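Long-range contacts in alpha-galactosidase 1 (Saccharomyces cerevisiae, PDB 3LRK), which hydrolyses terminal, non-reducing alpha-D-galactose residues from alpha-D-galactosides, including galactose oligosaccharides, galactomannans and galactolipids, as a secreted homotetrameric glycoside hydrolase of family 27: residues G129-D134 with K168-A173; F280-M285 with V356-N361; T372-F377 with K385-T390; D395-R400 with I462-L467. The protein carries 1 engineered substitution. All coordinates share one frame; numbering follows the deposited sequence.

Contact 1. Residues G129-D134 with K168-A173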
loop_
_atom_site.group_PDB
_atom_site.type_symbol
_atom_site.label_atom_id
_atom_site.label_comp_id
_atom_site.label_asym_id
_atom_site.label_seq_id
_atom_site.Cartn_x
_atom_site.Cartn_y
_atom_site.Cartn_z
ATOM N N GLY A 129 -21.962 -1.299 -18.822
ATOM C CA GLY A 129 -22.214 -0.599 -20.078
ATOM C C GLY A 129 -23.620 -0.841 -20.609
ATOM O O GLY A 129 -23.959 -0.400 -21.697
ATOM N N ARG A 130 -24.427 -1.559 -19.834
ATOM C CA ARG A 130 -25.786 -1.917 -20.222
ATOM C C ARG A 130 -26.753 -1.503 -19.129
ATOM O O ARG A 130 -27.853 -2.043 -19.022
ATOM C CB ARG A 130 -25.870 -3.423 -20.485
ATOM C CG ARG A 130 -24.899 -3.893 -21.597
ATOM C CD ARG A 130 -24.894 -5.398 -21.697
ATOM N NE ARG A 130 -23.908 -5.924 -22.645
ATOM C CZ ARG A 130 -24.133 -6.141 -23.944
ATOM N NH1 ARG A 130 -25.313 -5.858 -24.498
ATOM N NH2 ARG A 130 -23.160 -6.638 -24.708
ATOM N N GLU A 131 -26.345 -0.510 -18.340
ATOM C CA GLU A 131 -27.049 -0.174 -17.104
ATOM C C GLU A 131 -28.454 0.341 -17.359
ATOM O O GLU A 131 -29.380 -0.033 -16.640
ATOM C CB GLU A 131 -26.255 0.830 -16.258
ATOM C CG GLU A 131 -24.938 0.276 -15.691
ATOM C CD GLU A 131 -23.753 0.424 -16.643
ATOM O OE1 GLU A 131 -23.956 0.820 -17.807
ATOM O OE2 GLU A 131 -22.622 0.140 -16.215
ATOM N N GLU A 132 -28.610 1.195 -18.375
ATOM C CA GLU A 132 -29.919 1.769 -18.668
ATOM C C GLU A 132 -30.960 0.689 -18.996
ATOM O O GLU A 132 -32.024 0.676 -18.376
ATOM C CB GLU A 132 -29.841 2.857 -19.749
ATOM C CG GLU A 132 -29.396 4.208 -19.140
ATOM C CD GLU A 132 -29.551 5.431 -20.048
ATOM O OE1 GLU A 132 -30.111 5.317 -21.168
ATOM O OE2 GLU A 132 -29.090 6.520 -19.614
ATOM N N GLU A 133 -30.627 -0.219 -19.924
ATOM C CA GLU A 133 -31.524 -1.329 -20.323
ATOM C C GLU A 133 -31.797 -2.251 -19.164
ATOM O O GLU A 133 -32.905 -2.782 -19.028
ATOM C CB GLU A 133 -30.922 -2.261 -21.388
ATOM C CG GLU A 133 -30.255 -1.690 -22.546
ATOM C CD GLU A 133 -28.820 -1.333 -22.290
ATOM O OE1 GLU A 133 -28.626 -0.308 -21.634
ATOM O OE2 GLU A 133 -27.909 -2.040 -22.791
ATOM N N ASP A 134 -30.764 -2.525 -18.374
ATOM C CA ASP A 134 -30.893 -3.554 -17.345
ATOM C C ASP A 134 -31.728 -3.065 -16.161
ATOM O O ASP A 134 -32.629 -3.772 -15.694
ATOM C CB ASP A 134 -29.532 -4.109 -16.942
ATOM C CG ASP A 134 -28.938 -5.025 -18.022
ATOM O OD1 ASP A 134 -29.512 -5.113 -19.123
ATOM O OD2 ASP A 134 -27.893 -5.652 -17.760
ATOM N N LYS A 168 -22.151 4.120 -9.534
ATOM C CA LYS A 168 -23.038 5.247 -9.827
ATOM C C LYS A 168 -23.799 5.102 -11.139
ATOM O O LYS A 168 -24.961 5.509 -11.222
ATOM C CB LYS A 168 -22.286 6.598 -9.800
ATOM C CG LYS A 168 -23.213 7.813 -9.963
ATOM C CD LYS A 168 -22.506 9.120 -9.671
ATOM C CE LYS A 168 -23.478 10.302 -9.743
ATOM N NZ LYS A 168 -23.819 10.644 -11.167
ATOM N N ALA A 169 -23.156 4.537 -12.167
ATOM C CA ALA A 169 -23.831 4.281 -13.437
ATOM C C ALA A 169 -25.134 3.488 -13.252
ATOM O O ALA A 169 -26.158 3.842 -13.853
ATOM C CB ALA A 169 -22.886 3.578 -14.451
ATOM N N MET A 170 -25.109 2.442 -12.428
ATOM C CA MET A 170 -26.347 1.671 -12.172
ATOM C C MET A 170 -27.309 2.388 -11.201
ATOM O O MET A 170 -28.525 2.305 -11.367
ATOM C CB MET A 170 -26.048 0.248 -11.693
ATOM C CG MET A 170 -27.304 -0.600 -11.400
ATOM S SD MET A 170 -28.412 -0.732 -12.802
ATOM C CE MET A 170 -27.678 -2.120 -13.672
ATOM N N SER A 171 -26.760 3.095 -10.218
ATOM C CA SER A 171 -27.565 3.921 -9.305
ATOM C C SER A 171 -28.442 4.901 -10.098
ATOM O O SER A 171 -29.663 4.978 -9.878
ATOM C CB SER A 171 -26.663 4.698 -8.343
ATOM O OG SER A 171 -27.424 5.387 -7.360
ATOM N N ASP A 172 -27.804 5.634 -11.014
ATOM C CA ASP A 172 -28.492 6.598 -11.877
ATOM C C ASP A 172 -29.515 5.946 -12.802
ATOM O O ASP A 172 -30.626 6.463 -12.972
ATOM C CB ASP A 172 -27.491 7.403 -12.703
ATOM C CG ASP A 172 -26.657 8.355 -11.857
ATOM O OD1 ASP A 172 -27.001 8.608 -10.681
ATOM O OD2 ASP A 172 -25.646 8.860 -12.384
ATOM N N ALA A 173 -29.129 4.829 -13.414
ATOM C CA ALA A 173 -30.018 4.074 -14.303
ATOM C C ALA A 173 -31.288 3.609 -13.577
ATOM O O ALA A 173 -32.375 3.679 -14.134
ATOM C CB ALA A 173 -29.275 2.880 -14.916
HETATM O O HOH W 1 -32.655 3.151 -16.922
#
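The flat group here is the carboxylate of E131. The methyl of A169 lies over one face, with CB 3.9 Å from E131 CD. The backbone N of G129 comes from the opposite side and donates to E131 OE2 at 3.1 Å. It meets that oxygen from 43° above the carboxylate plane. Chi1 (-67°) sets E131 CG beside the other helix, 3.9 Å from M170 N. The bend at chi2 (87°) then turns the acid toward G129, back to the start of its own helix. R130 is the N-cap of that helix. The tightest fit is backbone to methyl: A173 CB sits 3.4 Å from E131 O. M170 bends its chain at chi2 and chi3, and its CE comes 4.0 Å from E131 CA. Water 1 bridges the two helices by donating to E132 O and A173 O, 2.9 Å from each. D134 sends its carboxylate elsewhere, to S127 and R79. M170 also touches L146 and Y148 of strand 145-149, the strand that ends in the nucleophile D149. Small alanines let the two helices come close, with E132 and A173 CA atoms 4.9 Å apart. Helices 131-140 and 160-177 precede and follow strand 145-149. They pack side by side on the outside of the (beta/alpha)8 TIM barrel of this family.

Contact 2. Residues F280-M285 with V356-N361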
loop_
_atom_site.group_PDB
_atom_site.type_symbol
_atom_site.label_atom_id
_atom_site.label_comp_id
_atom_site.label_asym_id
_atom_site.label_seq_id
_atom_site.Cartn_x
_atom_site.Cartn_y
_atom_site.Cartn_z
ATOM N N PHE A 280 -25.116 -13.915 14.723
ATOM C CA PHE A 280 -26.365 -13.168 14.559
ATOM C C PHE A 280 -26.367 -11.870 15.377
ATOM O O PHE A 280 -26.743 -10.813 14.862
ATOM C CB PHE A 280 -27.573 -14.056 14.906
ATOM C CG PHE A 280 -28.908 -13.435 14.598
ATOM C CD1 PHE A 280 -29.376 -13.340 13.276
ATOM C CD2 PHE A 280 -29.726 -12.972 15.636
ATOM C CE1 PHE A 280 -30.622 -12.779 12.998
ATOM C CE2 PHE A 280 -30.975 -12.411 15.374
ATOM C CZ PHE A 280 -31.433 -12.305 14.060
ATOM N N SER A 281 -25.916 -11.955 16.630
ATOM C CA SER A 281 -25.865 -10.802 17.537
ATOM C C SER A 281 -24.908 -9.717 17.052
ATOM O O SER A 281 -25.222 -8.529 17.148
ATOM C CB SER A 281 -25.457 -11.226 18.950
ATOM O OG SER A 281 -26.372 -12.161 19.495
ATOM N N MET A 282 -23.743 -10.122 16.543
ATOM C CA MET A 282 -22.754 -9.136 16.082
ATOM C C MET A 282 -23.164 -8.445 14.768
ATOM O O MET A 282 -23.015 -7.228 14.641
ATOM C CB MET A 282 -21.338 -9.725 16.032
ATOM C CG MET A 282 -20.722 -10.003 17.432
ATOM S SD MET A 282 -20.903 -8.655 18.631
ATOM C CE MET A 282 -19.986 -7.377 17.759
ATOM N N TRP A 283 -23.711 -9.211 13.823
ATOM C CA TRP A 283 -24.315 -8.648 12.597
ATOM C C TRP A 283 -25.449 -7.670 12.942
ATOM O O TRP A 283 -25.544 -6.584 12.356
ATOM C CB TRP A 283 -24.831 -9.759 11.666
ATOM C CG TRP A 283 -23.859 -10.297 10.594
ATOM C CD1 TRP A 283 -24.132 -10.451 9.258
ATOM C CD2 TRP A 283 -22.500 -10.750 10.775
ATOM N NE1 TRP A 283 -23.034 -10.977 8.598
ATOM C CE2 TRP A 283 -22.021 -11.168 9.506
ATOM C CE3 TRP A 283 -21.640 -10.846 11.885
ATOM C CZ2 TRP A 283 -20.723 -11.670 9.319
ATOM C CZ3 TRP A 283 -20.342 -11.344 11.695
ATOM C CH2 TRP A 283 -19.897 -11.742 10.417
ATOM N N ALA A 284 -26.306 -8.032 13.899
ATOM C CA ALA A 284 -27.340 -7.090 14.346
ATOM C C ALA A 284 -26.719 -5.796 14.895
ATOM O O ALA A 284 -27.116 -4.679 14.518
ATOM C CB ALA A 284 -28.258 -7.737 15.384
ATOM N N MET A 285 -25.744 -5.969 15.779
ATOM C CA MET A 285 -25.160 -4.876 16.552
ATOM C C MET A 285 -24.393 -3.846 15.717
ATOM O O MET A 285 -24.344 -2.660 16.072
ATOM C CB MET A 285 -24.231 -5.457 17.609
ATOM C CG MET A 285 -24.022 -4.558 18.807
ATOM S SD MET A 285 -22.579 -5.101 19.720
ATOM C CE MET A 285 -21.379 -5.008 18.402
ATOM N N VAL A 356 -26.327 -0.911 24.041
ATOM C CA VAL A 356 -26.098 -2.337 23.755
ATOM C C VAL A 356 -24.659 -2.654 24.072
ATOM O O VAL A 356 -23.752 -1.930 23.651
ATOM C CB VAL A 356 -26.265 -2.752 22.261
ATOM C CG1 VAL A 356 -26.799 -4.194 22.150
ATOM C CG2 VAL A 356 -27.112 -1.812 21.498
ATOM N N VAL A 357 -24.454 -3.752 24.790
ATOM C CA VAL A 357 -23.119 -4.193 25.169
ATOM C C VAL A 357 -22.927 -5.634 24.715
ATOM O O VAL A 357 -23.827 -6.465 24.870
ATOM C CB VAL A 357 -22.888 -4.043 26.700
ATOM C CG1 VAL A 357 -21.461 -4.417 27.078
ATOM C CG2 VAL A 357 -23.178 -2.619 27.137
ATOM N N ALA A 358 -21.772 -5.916 24.121
ATOM C CA ALA A 358 -21.427 -7.283 23.730
ATOM C C ALA A 358 -20.113 -7.684 24.375
ATOM O O ALA A 358 -19.107 -6.985 24.241
ATOM C CB ALA A 358 -21.338 -7.418 22.201
ATOM N N LEU A 359 -20.133 -8.790 25.105
ATOM C CA LEU A 359 -18.897 -9.416 25.554
ATOM C C LEU A 359 -18.669 -10.673 24.719
ATOM O O LEU A 359 -19.410 -11.655 24.816
ATOM C CB LEU A 359 -18.927 -9.703 27.058
ATOM C CG LEU A 359 -18.834 -8.447 27.937
ATOM C CD1 LEU A 359 -19.172 -8.755 29.399
ATOM C CD2 LEU A 359 -17.446 -7.818 27.830
ATOM N N LEU A 360 -17.652 -10.615 23.867
ATOM C CA LEU A 360 -17.467 -11.625 22.841
ATOM C C LEU A 360 -16.245 -12.485 23.144
ATOM O O LEU A 360 -15.120 -11.985 23.233
ATOM C CB LEU A 360 -17.372 -10.961 21.456
ATOM C CG LEU A 360 -17.171 -11.799 20.188
ATOM C CD1 LEU A 360 -18.368 -12.728 19.930
ATOM C CD2 LEU A 360 -16.951 -10.862 19.005
ATOM N N ASN A 361 -16.485 -13.779 23.320
ATOM C CA ASN A 361 -15.431 -14.732 23.639
ATOM C C ASN A 361 -15.051 -15.563 22.415
ATOM O O ASN A 361 -15.616 -16.631 22.172
ATOM C CB ASN A 361 -15.858 -15.640 24.808
ATOM C CG ASN A 361 -14.780 -16.633 25.213
ATOM O OD1 ASN A 361 -13.614 -16.504 24.832
ATOM N ND2 ASN A 361 -15.169 -17.642 25.982
#
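M285 sets CG anti to its backbone N (chi1 -156°) and runs straight out to SD. M282 does otherwise. Its CG is anti to the carbonyl carbon (chi1 -70°), and a bend at chi2 brings its SD round toward the strand. Both sulfurs thus arrive at one small residue, A358. This is helix-on-sheet packing between the last turns of TIM-barrel helix 273-285 and strand 355-361 of the C-terminal beta domain. The helix and strand segments run closer to antiparallel than parallel, at 142°, with their axes 10.3 Å apart. V356, A358 and L360 alternate along the strand and point at the helix. The residues between them point away from it. The contact is wholly apolar and buried. L360 crosses M282 obliquely, and its CD2 lies 4.2 Å from M282 CG. At the other end V356 CG1 meets M285 CG more loosely, at 4.4 Å. W346 of the neighbouring strand 342-349 touches both methionines, while I462 and F464 of strand 461-469 line the other flank. The methyl of A358 takes the two thioethers at once: its CB is 3.6 Å from M285 SD and 3.8 Å from M282 SD.

Contact 3. Residues T372-F377 with K385-T390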
loop_
_atom_site.group_PDB
_atom_site.type_symbol
_atom_site.label_atom_id
_atom_site.label_comp_id
_atom_site.label_asym_id
_atom_site.label_seq_id
_atom_site.Cartn_x
_atom_site.Cartn_y
_atom_site.Cartn_z
ATOM N N THR A 372 -16.909 -2.458 33.004
ATOM C CA THR A 372 -17.390 -1.438 33.935
ATOM C C THR A 372 -18.180 -0.409 33.142
ATOM O O THR A 372 -18.133 -0.410 31.913
ATOM C CB THR A 372 -16.213 -0.696 34.619
ATOM O OG1 THR A 372 -15.462 0.010 33.627
ATOM C CG2 THR A 372 -15.277 -1.661 35.360
ATOM N N LEU A 373 -18.885 0.483 33.840
ATOM C CA LEU A 373 -19.588 1.597 33.194
ATOM C C LEU A 373 -18.651 2.519 32.415
ATOM O O LEU A 373 -19.044 3.077 31.382
ATOM C CB LEU A 373 -20.387 2.420 34.213
ATOM C CG LEU A 373 -21.600 1.783 34.901
ATOM C CD1 LEU A 373 -22.163 2.746 35.951
ATOM C CD2 LEU A 373 -22.681 1.381 33.897
ATOM N N GLU A 374 -17.425 2.683 32.914
ATOM C CA GLU A 374 -16.419 3.532 32.260
ATOM C C GLU A 374 -16.068 3.009 30.867
ATOM O O GLU A 374 -15.961 3.795 29.929
ATOM C CB GLU A 374 -15.153 3.675 33.120
ATOM C CG GLU A 374 -15.384 4.341 34.484
ATOM C CD GLU A 374 -14.092 4.679 35.227
ATOM O OE1 GLU A 374 -12.996 4.318 34.742
ATOM O OE2 GLU A 374 -14.175 5.314 36.304
ATOM N N GLU A 375 -15.919 1.688 30.744
ATOM C CA GLU A 375 -15.641 1.030 29.459
ATOM C C GLU A 375 -16.859 1.005 28.545
ATOM O O GLU A 375 -16.739 1.277 27.347
ATOM C CB GLU A 375 -15.153 -0.401 29.660
ATOM C CG GLU A 375 -13.782 -0.543 30.286
ATOM C CD GLU A 375 -13.213 -1.936 30.096
ATOM O OE1 GLU A 375 -13.998 -2.910 30.043
ATOM O OE2 GLU A 375 -11.972 -2.054 29.987
ATOM N N ILE A 376 -18.016 0.652 29.106
ATOM C CA ILE A 376 -19.280 0.635 28.364
ATOM C C ILE A 376 -19.589 2.012 27.770
ATOM O O ILE A 376 -19.874 2.131 26.575
ATOM C CB ILE A 376 -20.460 0.164 29.250
ATOM C CG1 ILE A 376 -20.321 -1.326 29.574
ATOM C CG2 ILE A 376 -21.794 0.463 28.575
ATOM C CD1 ILE A 376 -21.170 -1.794 30.757
ATOM N N PHE A 377 -19.515 3.045 28.605
ATOM C CA PHE A 377 -19.781 4.400 28.165
ATOM C C PHE A 377 -18.462 5.104 27.864
ATOM O O PHE A 377 -18.063 6.087 28.513
ATOM C CB PHE A 377 -20.671 5.130 29.173
ATOM C CG PHE A 377 -22.028 4.497 29.324
ATOM C CD1 PHE A 377 -22.308 3.662 30.401
ATOM C CD2 PHE A 377 -23.021 4.717 28.369
ATOM C CE1 PHE A 377 -23.563 3.065 30.533
ATOM C CE2 PHE A 377 -24.277 4.127 28.490
ATOM C CZ PHE A 377 -24.550 3.299 29.573
ATOM N N LYS A 385 -23.392 12.042 33.837
ATOM C CA LYS A 385 -24.573 11.377 34.389
ATOM C C LYS A 385 -24.695 9.900 34.015
ATOM O O LYS A 385 -25.286 9.128 34.759
ATOM C CB LYS A 385 -25.861 12.170 34.124
ATOM C CG LYS A 385 -26.070 13.274 35.176
ATOM C CD LYS A 385 -27.481 13.868 35.171
ATOM C CE LYS A 385 -27.576 15.043 36.154
ATOM N NZ LYS A 385 -28.988 15.498 36.393
ATOM N N LYS A 386 -24.108 9.501 32.888
ATOM C CA LYS A 386 -24.060 8.083 32.513
ATOM C C LYS A 386 -23.143 7.260 33.427
ATOM O O LYS A 386 -23.449 6.108 33.741
ATOM C CB LYS A 386 -23.668 7.912 31.038
ATOM C CG LYS A 386 -24.791 8.249 30.064
ATOM C CD LYS A 386 -24.325 8.207 28.610
ATOM C CE LYS A 386 -25.503 8.317 27.648
ATOM N NZ LYS A 386 -25.077 8.540 26.231
ATOM N N LEU A 387 -22.029 7.852 33.858
ATOM C CA LEU A 387 -21.052 7.142 34.694
ATOM C C LEU A 387 -21.420 7.178 36.177
ATOM O O LEU A 387 -20.929 6.372 36.967
ATOM C CB LEU A 387 -19.627 7.682 34.478
ATOM C CG LEU A 387 -18.924 7.436 33.131
ATOM C CD1 LEU A 387 -17.420 7.668 33.266
ATOM C CD2 LEU A 387 -19.188 6.038 32.603
ATOM N N THR A 388 -22.295 8.117 36.526
ATOM C CA THR A 388 -22.734 8.361 37.900
ATOM C C THR A 388 -24.054 7.638 38.209
ATOM O O THR A 388 -24.451 7.531 39.373
ATOM C CB THR A 388 -22.846 9.889 38.136
ATOM O OG1 THR A 388 -21.530 10.429 38.302
ATOM C CG2 THR A 388 -23.681 10.230 39.362
ATOM N N SER A 389 -24.714 7.131 37.168
ATOM C CA SER A 389 -26.013 6.465 37.303
ATOM C C SER A 389 -25.907 4.954 37.401
ATOM O O SER A 389 -24.876 4.366 37.060
ATOM C CB SER A 389 -26.922 6.814 36.122
ATOM O OG SER A 389 -27.180 8.200 36.070
ATOM N N THR A 390 -26.993 4.332 37.860
ATOM C CA THR A 390 -27.102 2.877 37.921
ATOM C C THR A 390 -27.906 2.386 36.713
ATOM O O THR A 390 -28.912 2.997 36.335
ATOM C CB THR A 390 -27.720 2.421 39.273
ATOM O OG1 THR A 390 -26.829 2.778 40.335
ATOM C CG2 THR A 390 -27.950 0.912 39.314
#
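E375 OE1 is held by two hydrogen bonds, from T371 OG1 and W328 NE1. Both partners lie outside the segments and anchor E375 on the helix side turned away from 385-390. T372 caps the start of helix 373-376: its OG1 accepts a weak bond from E375 N at 3.4 Å. A very short bond, 2.5 Å from S389 OG to K385 O, spans the weakly bonded helical turn 385-388. Mostly apolar groups meet across the contact. L387 wedges in with its CD2, which presses on L373 O at 3.2 Å and reaches F377 CB at 3.8 Å. The K386 and F377 side chains cross at about a right angle. K386 CB lies over one face of the ring, offset toward the rim, and K386 CD approaches F377 CD2 to 3.7 Å. I376 CG2 lies over the opposite face, also toward the rim, and L373 CD2 stands at the edge in the ring plane. W391 also meets this ring, and its NE1 binds K386 O. L373 CD1 packs 3.3 Å from the buried S389 O, which has no partner in the model. Leucine methyls and lysine methylenes thus join the segments, partly against carbonyls, and burying S389 O probably costs some stability.

Contact 4. Residues D395-R400 with I462-L467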
loop_
_atom_site.group_PDB
_atom_site.type_symbol
_atom_site.label_atom_id
_atom_site.label_comp_id
_atom_site.label_asym_id
_atom_site.label_seq_id
_atom_site.Cartn_x
_atom_site.Cartn_y
_atom_site.Cartn_z
ATOM N N ASP A 395 -30.603 -9.308 29.610
ATOM C CA ASP A 395 -30.048 -10.370 28.764
ATOM C C ASP A 395 -30.908 -10.469 27.512
ATOM O O ASP A 395 -32.061 -10.911 27.573
ATOM C CB ASP A 395 -30.024 -11.709 29.525
ATOM C CG ASP A 395 -29.399 -12.861 28.716
ATOM O OD1 ASP A 395 -29.154 -12.713 27.495
ATOM O OD2 ASP A 395 -29.156 -13.934 29.317
ATOM N N LEU A 396 -30.337 -10.066 26.375
ATOM C CA LEU A 396 -31.067 -10.067 25.104
ATOM C C LEU A 396 -31.347 -11.476 24.566
ATOM O O LEU A 396 -32.155 -11.640 23.648
ATOM C CB LEU A 396 -30.336 -9.210 24.053
ATOM C CG LEU A 396 -30.284 -7.695 24.308
ATOM C CD1 LEU A 396 -29.235 -7.000 23.434
ATOM C CD2 LEU A 396 -31.642 -7.031 24.120
ATOM N N TRP A 397 -30.690 -12.489 25.136
ATOM C CA TRP A 397 -30.930 -13.878 24.721
ATOM C C TRP A 397 -31.929 -14.646 25.601
ATOM O O TRP A 397 -32.313 -15.773 25.283
ATOM C CB TRP A 397 -29.615 -14.640 24.502
ATOM C CG TRP A 397 -29.033 -14.279 23.161
ATOM C CD1 TRP A 397 -27.958 -13.465 22.921
ATOM C CD2 TRP A 397 -29.539 -14.670 21.877
ATOM N NE1 TRP A 397 -27.755 -13.343 21.563
ATOM C CE2 TRP A 397 -28.711 -14.072 20.901
ATOM C CE3 TRP A 397 -30.611 -15.473 21.456
ATOM C CZ2 TRP A 397 -28.917 -14.253 19.530
ATOM C CZ3 TRP A 397 -30.813 -15.658 20.088
ATOM C CH2 TRP A 397 -29.971 -15.045 19.144
ATOM N N ALA A 398 -32.365 -14.009 26.683
ATOM C CA ALA A 398 -33.427 -14.554 27.528
ATOM C C ALA A 398 -34.728 -14.680 26.740
ATOM O O ALA A 398 -34.984 -13.909 25.806
ATOM C CB ALA A 398 -33.633 -13.682 28.742
ATOM N N ASN A 399 -35.542 -15.663 27.118
ATOM C CA ASN A 399 -36.858 -15.879 26.512
ATOM C C ASN A 399 -36.802 -16.214 25.022
ATOM O O ASN A 399 -37.711 -15.870 24.270
ATOM C CB ASN A 399 -37.789 -14.678 26.754
ATOM C CG ASN A 399 -37.873 -14.280 28.218
ATOM O OD1 ASN A 399 -37.759 -15.121 29.113
ATOM N ND2 ASN A 399 -38.076 -12.990 28.468
ATOM N N ARG A 400 -35.731 -16.876 24.595
ATOM C CA ARG A 400 -35.649 -17.325 23.213
ATOM C C ARG A 400 -36.588 -18.524 23.039
ATOM O O ARG A 400 -36.847 -19.263 23.995
ATOM C CB ARG A 400 -34.198 -17.640 22.808
ATOM C CG ARG A 400 -33.913 -19.082 22.485
ATOM C CD ARG A 400 -32.957 -19.224 21.315
ATOM N NE ARG A 400 -31.617 -19.550 21.763
ATOM C CZ ARG A 400 -30.747 -20.313 21.103
ATOM N NH1 ARG A 400 -31.057 -20.861 19.940
ATOM N NH2 ARG A 400 -29.556 -20.533 21.632
ATOM N N ILE A 462 -21.113 -15.451 23.263
ATOM C CA ILE A 462 -21.380 -14.044 23.514
ATOM C C ILE A 462 -22.271 -13.813 24.741
ATOM O O ILE A 462 -23.188 -14.590 25.014
ATOM C CB ILE A 462 -21.983 -13.350 22.221
ATOM C CG1 ILE A 462 -21.897 -11.824 22.301
ATOM C CG2 ILE A 462 -23.406 -13.858 21.890
ATOM C CD1 ILE A 462 -22.343 -11.094 21.018
ATOM N N ALA A 463 -21.961 -12.759 25.488
ATOM C CA ALA A 463 -22.926 -12.148 26.393
ATOM C C ALA A 463 -23.424 -10.872 25.723
ATOM O O ALA A 463 -22.657 -9.932 25.480
ATOM C CB ALA A 463 -22.295 -11.847 27.754
ATOM N N PHE A 464 -24.714 -10.840 25.423
ATOM C CA PHE A 464 -25.290 -9.744 24.644
ATOM C C PHE A 464 -26.359 -9.026 25.477
ATOM O O PHE A 464 -27.422 -9.591 25.744
ATOM C CB PHE A 464 -25.868 -10.313 23.341
ATOM C CG PHE A 464 -26.029 -9.302 22.235
ATOM C CD1 PHE A 464 -24.994 -8.427 21.897
ATOM C CD2 PHE A 464 -27.211 -9.253 21.503
ATOM C CE1 PHE A 464 -25.152 -7.508 20.867
ATOM C CE2 PHE A 464 -27.374 -8.334 20.463
ATOM C CZ PHE A 464 -26.338 -7.468 20.148
ATOM N N TYR A 465 -26.065 -7.791 25.885
ATOM C CA TYR A 465 -26.924 -7.051 26.823
ATOM C C TYR A 465 -27.502 -5.746 26.306
ATOM O O TYR A 465 -26.878 -5.041 25.506
ATOM C CB TYR A 465 -26.163 -6.695 28.103
ATOM C CG TYR A 465 -25.513 -7.837 28.832
ATOM C CD1 TYR A 465 -24.147 -7.814 29.094
ATOM C CD2 TYR A 465 -26.255 -8.935 29.270
ATOM C CE1 TYR A 465 -23.525 -8.848 29.778
ATOM C CE2 TYR A 465 -25.638 -9.986 29.951
ATOM C CZ TYR A 465 -24.274 -9.926 30.203
ATOM O OH TYR A 465 -23.643 -10.943 30.871
ATOM N N ARG A 466 -28.684 -5.408 26.819
ATOM C CA ARG A 466 -29.223 -4.065 26.706
ATOM C C ARG A 466 -29.230 -3.433 28.101
ATOM O O ARG A 466 -29.786 -4.002 29.040
ATOM C CB ARG A 466 -30.628 -4.080 26.095
ATOM C CG ARG A 466 -31.151 -2.697 25.738
ATOM C CD ARG A 466 -32.401 -2.739 24.871
ATOM N NE ARG A 466 -32.813 -1.382 24.524
ATOM C CZ ARG A 466 -33.258 -0.996 23.331
ATOM N NH1 ARG A 466 -33.360 -1.867 22.336
ATOM N NH2 ARG A 466 -33.585 0.275 23.126
ATOM N N LEU A 467 -28.578 -2.277 28.232
ATOM C CA LEU A 467 -28.568 -1.523 29.490
ATOM C C LEU A 467 -29.606 -0.413 29.465
ATOM O O LEU A 467 -29.720 0.318 28.483
ATOM C CB LEU A 467 -27.180 -0.929 29.793
ATOM C CG LEU A 467 -25.949 -1.818 30.052
ATOM C CD1 LEU A 467 -24.981 -1.129 31.005
ATOM C CD2 LEU A 467 -26.286 -3.193 30.587
HETATM O O HOH W 2 -26.487 -12.994 26.323
#
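One direct hydrogen bond joins the segments: L396 N donates to F464 O at 3.0 Å, nearly along the C=O axis. Just before it, D395 and Y465 form an antiparallel non-hydrogen-bonded pair, their CA atoms 5.0 Å apart. Here the edge of the Y465 ring faces D395 CA. A second polar link runs through water 2, which donates to D395 OD1 and accepts from F464 N, 2.9 Å from each. The same OD1 also accepts from W397 N at 2.8 Å, from 41° above the carboxylate plane. Two bonds therefore grip this oxygen, and CG anti to the backbone N (chi1 -178°) puts it in place. Apolar contacts centre on L396. Its CD1 meets F464 CD2 at 3.6 Å, and its CD2 lies 3.7 Å from R466 CB. The chain of R466 leads its guanidinium off to D354. W397 meets F464 at its edge, with CD1 3.8 Å from F464 CB. Water 2 also sits in the plane of the indole, at its edge. W397 NE1 donates to S281 OG of helix 273-285, and K277 makes a cation-pi contact with the ring. The D395 side chain makes an Asx turn and D395-A398 a type I beta turn. Together they lead the chain away from strand 391-395 where it leaves the antiparallel sheet of the C-terminal beta domain.

Overall arrangement
The four contacts follow one another along the chain; none nests in or crosses another. Contact 1 closes a loop of 33 residues around strand 145-149 in the TIM barrel. Contact 2 spans 70 residues and ties the barrel to the C-terminal beta domain. Contact 3 closes a loop of seven residues on that domain. Contact 4 spans 61 residues and brings the end of strand 391-395 to strand 461-469. Contacts 2 and 4 share a sheet, with V357 O meeting Y465 N. I376 of contact 3 packs on V357 and L467. Contact 1 stands apart, its centre about 37 Å from that of contact 2.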